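Local structure of rusticyanin (Thiobacillus ferrooxidans, 2CAK) at residues Thr29-Gly34 with Thr62-Gly67. The protein carries electrons from cytochrome c552 to the A-type oxidase in the periplasm, using a single bound copper ion. Sequence-based numbering, arbitrary orientation.
Unlike the reference sequence in segment 62-67: Asp64 (reference Glu), Gly67 (reference Ala).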
ATOM      1  N   THR A  29       4.114  -4.848 -13.258  1.00 21.39           N
ATOM      2  CA  THR A  29       2.882  -4.042 -13.233  1.00 18.96           C
ATOM      3  C   THR A  29       1.693  -4.914 -12.844  1.00 17.20           C
ATOM      4  O   THR A  29       1.641  -6.101 -13.235  1.00 20.68           O
ATOM      5  CB  THR A  29       2.654  -3.428 -14.620  1.00 24.72           C
ATOM      6  OG1 THR A  29       3.755  -2.554 -14.921  1.00 28.65           O
ATOM      7  CG2 THR A  29       1.395  -2.612 -14.619  1.00 26.61           C
ATOM      8  N   VAL A  30       0.768  -4.370 -12.069  1.00 14.39           N
ATOM      9  CA  VAL A  30      -0.483  -5.042 -11.701  1.00 12.86           C
ATOM     10  C   VAL A  30      -1.627  -4.236 -12.294  1.00 13.00           C
ATOM     11  O   VAL A  30      -1.757  -3.047 -11.965  1.00 14.79           O
ATOM     12  CB  VAL A  30      -0.633  -5.197 -10.172  1.00 13.01           C
ATOM     13  CG1 VAL A  30      -1.910  -5.985  -9.858  1.00 15.44           C
ATOM     14  CG2 VAL A  30       0.627  -5.834  -9.602  1.00 17.79           C
ATOM     15  N   THR A  31      -2.427  -4.855 -13.134  1.00 13.85           N
ATOM     16  CA  THR A  31      -3.497  -4.186 -13.843  1.00 13.87           C
ATOM     17  C   THR A  31      -4.859  -4.623 -13.278  1.00 12.89           C
ATOM     18  O   THR A  31      -5.135  -5.805 -13.162  1.00 14.78           O
ATOM     19  CB  THR A  31      -3.445  -4.453 -15.358  1.00 17.58           C
ATOM     20  OG1 THR A  31      -2.187  -3.962 -15.905  1.00 21.99           O
ATOM     21  CG2 THR A  31      -4.565  -3.721 -16.029  1.00 21.12           C
ATOM     22  N   TYR A  32      -5.677  -3.649 -12.929  1.00 12.48           N
ATOM     23  CA  TYR A  32      -6.982  -3.862 -12.344  1.00 12.83           C
ATOM     24  C   TYR A  32      -8.084  -3.525 -13.377  1.00 13.32           C
ATOM     25  O   TYR A  32      -7.825  -2.723 -14.276  1.00 18.30           O
ATOM     26  CB  TYR A  32      -7.139  -2.985 -11.091  1.00 12.44           C
ATOM     27  CG  TYR A  32      -6.149  -3.362  -9.989  1.00 11.62           C
ATOM     28  CD1 TYR A  32      -4.876  -2.818  -9.958  1.00 13.35           C
ATOM     29  CD2 TYR A  32      -6.471  -4.260  -8.987  1.00 11.91           C
ATOM     30  CE1 TYR A  32      -3.945  -3.132  -8.991  1.00 12.56           C
ATOM     31  CE2 TYR A  32      -5.540  -4.619  -7.998  1.00 10.79           C
ATOM     32  CZ  TYR A  32      -4.283  -4.053  -7.995  1.00 11.47           C
ATOM     33  OH  TYR A  32      -3.351  -4.336  -7.066  1.00 12.47           O
ATOM     34  N   SER A  33      -9.239  -4.138 -13.240  1.00 14.17           N
ATOM     35  CA  SER A  33     -10.348  -3.991 -14.141  1.00 15.76           C
ATOM     36  C   SER A  33     -11.659  -4.093 -13.377  1.00 16.20           C
ATOM     37  O   SER A  33     -11.779  -4.752 -12.351  1.00 17.76           O
ATOM     38  CB  SER A  33     -10.321  -5.035 -15.279  1.00 21.03           C
ATOM     39  OG  SER A  33     -10.192  -6.276 -14.688  1.00 29.58           O
ATOM     40  N   GLY A  34     -12.681  -3.433 -13.894  1.00 16.96           N
ATOM     41  CA  GLY A  34     -13.998  -3.524 -13.321  1.00 18.56           C
ATOM     42  C   GLY A  34     -14.369  -2.243 -12.603  1.00 16.68           C
ATOM     43  O   GLY A  34     -13.598  -1.290 -12.570  1.00 20.57           O
ATOM     44  N   THR A  62       4.054  -1.178 -10.176  1.00 12.34           N
ATOM     45  CA  THR A  62       3.204  -0.140 -10.708  1.00 12.28           C
ATOM     46  C   THR A  62       1.764  -0.653 -10.791  1.00 11.63           C
ATOM     47  O   THR A  62       1.570  -1.754 -11.333  1.00 15.41           O
ATOM     48  CB  THR A  62       3.719   0.317 -12.077  1.00 14.03           C
ATOM     49  OG1 THR A  62       5.014   0.883 -11.892  1.00 17.26           O
ATOM     50  CG2 THR A  62       2.831   1.403 -12.689  1.00 17.86           C
ATOM     51  N   LEU A  63       0.833   0.105 -10.265  1.00 11.53           N
ATOM     52  CA  LEU A  63      -0.591  -0.304 -10.294  1.00 11.48           C
ATOM     53  C   LEU A  63      -1.279   0.473 -11.419  1.00 12.45           C
ATOM     54  O   LEU A  63      -1.184   1.716 -11.447  1.00 16.41           O
ATOM     55  CB  LEU A  63      -1.262  -0.020  -8.949  1.00 12.40           C
ATOM     56  CG  LEU A  63      -0.510  -0.508  -7.710  1.00 13.80           C
ATOM     57  CD1 LEU A  63      -1.380  -0.243  -6.479  1.00 17.01           C
ATOM     58  CD2 LEU A  63      -0.175  -1.983  -7.763  1.00 14.48           C
ATOM     59  N   ASP A  64      -1.984  -0.199 -12.295  1.00 12.92           N
ATOM     60  CA  ASP A  64      -2.732   0.438 -13.379  1.00 13.78           C
ATOM     61  C   ASP A  64      -4.226   0.290 -13.030  1.00 13.48           C
ATOM     62  O   ASP A  64      -4.732  -0.841 -12.973  1.00 15.85           O
ATOM     63  CB  ASP A  64      -2.377  -0.201 -14.697  1.00 17.27           C
ATOM     64  CG  ASP A  64      -1.096   0.251 -15.343  1.00 26.72           C
ATOM     65  OD1 ASP A  64      -0.160   0.850 -14.763  1.00 34.33           O
ATOM     66  OD2 ASP A  64      -0.948   0.030 -16.576  1.00 42.95           O
ATOM     67  N   ILE A  65      -4.902   1.403 -12.831  1.00 13.95           N
ATOM     68  CA  ILE A  65      -6.288   1.463 -12.331  1.00 14.56           C
ATOM     69  C   ILE A  65      -7.167   2.132 -13.378  1.00 15.58           C
ATOM     70  O   ILE A  65      -6.782   3.153 -13.961  1.00 17.84           O
ATOM     71  CB  ILE A  65      -6.332   2.225 -10.962  1.00 17.06           C
ATOM     72  CG1 ILE A  65      -5.560   1.429  -9.860  1.00 24.32           C
ATOM     73  CG2 ILE A  65      -7.751   2.519 -10.524  1.00 19.96           C
ATOM     74  CD1 ILE A  65      -5.352   1.899  -8.498  1.00 29.76           C
ATOM     75  N   PRO A  66      -8.343   1.577 -13.653  1.00 18.64           N
ATOM     76  CA  PRO A  66      -9.212   2.206 -14.656  1.00 22.30           C
ATOM     77  C   PRO A  66      -9.826   3.490 -14.164  1.00 25.20           C
ATOM     78  O   PRO A  66     -10.158   3.656 -12.998  1.00 21.28           O
ATOM     79  CB  PRO A  66     -10.266   1.125 -14.924  1.00 27.02           C
ATOM     80  CG  PRO A  66     -10.148   0.104 -13.888  1.00 24.98           C
ATOM     81  CD  PRO A  66      -8.858   0.323 -13.130  1.00 20.98           C
ATOM     82  N   GLY A  67     -10.036   4.439 -15.094  1.00 33.19           N
ATOM     83  CA  GLY A  67     -10.708   5.664 -14.703  1.00 34.51           C
ATOM     84  C   GLY A  67     -12.115   5.397 -14.208  1.00 32.32           C
ATOM     85  O   GLY A  67     -12.827   4.531 -14.745  1.00 34.68           O
TER
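Thr62 O takes the amide N-H of Val30 at 2.8 Å, with the donor nearly in line with the carbonyl, while Thr29 CA adds a CA-H...O contact to the same oxygen and Thr29 CG2 packs beside it. With OG1 beside the backbone N (chi1 -62°), CG2 falls anti to that N, which puts the methyl near Thr62 O; the same methyl also meets the carboxylate of Asp64, with Thr29 CG2 3.8 Å from Asp64 OD1. Further along, Val30 O receives Asp64 N at 2.9 Å and also a CA-H...O contact from Leu63 CA. Tyr32 N then donates to Asp64 O at 3.0 Å, just past the end of strand 29-31. This regular run of bonds makes 29-31 and 62-65 parallel neighbours in one sheet of the cupredoxin beta-sandwich, with 24-26 flanking the first and 148-153 the second. The copper site lies elsewhere in the domain. Thr29, Thr31, Thr62 and Asp64 share the more exposed face; Val30 and Leu63 share the other, Leu63 CD2 lying 4.0 Å from Val30 CB. Tyr32 joins that buried side. Its CG stands beside its own backbone N (chi1 -64°), which turns the ring back along the strands with Asp64 O in plane at its edge. Leu63 CB reaches Tyr32 CE1 at 4.1 Å, and Ile65 CG1 approaches CD1 obliquely. Val39 and Val55, from strands of the facing sheet, touch both Tyr32 and Leu63, while the phenol OH hydrogen-bonds Asp21. Where the bonding ends, the Pro66 ring takes over, setting CD against Tyr32 O at 3.4 Å and CG near Ser33 CA and Gly34 O.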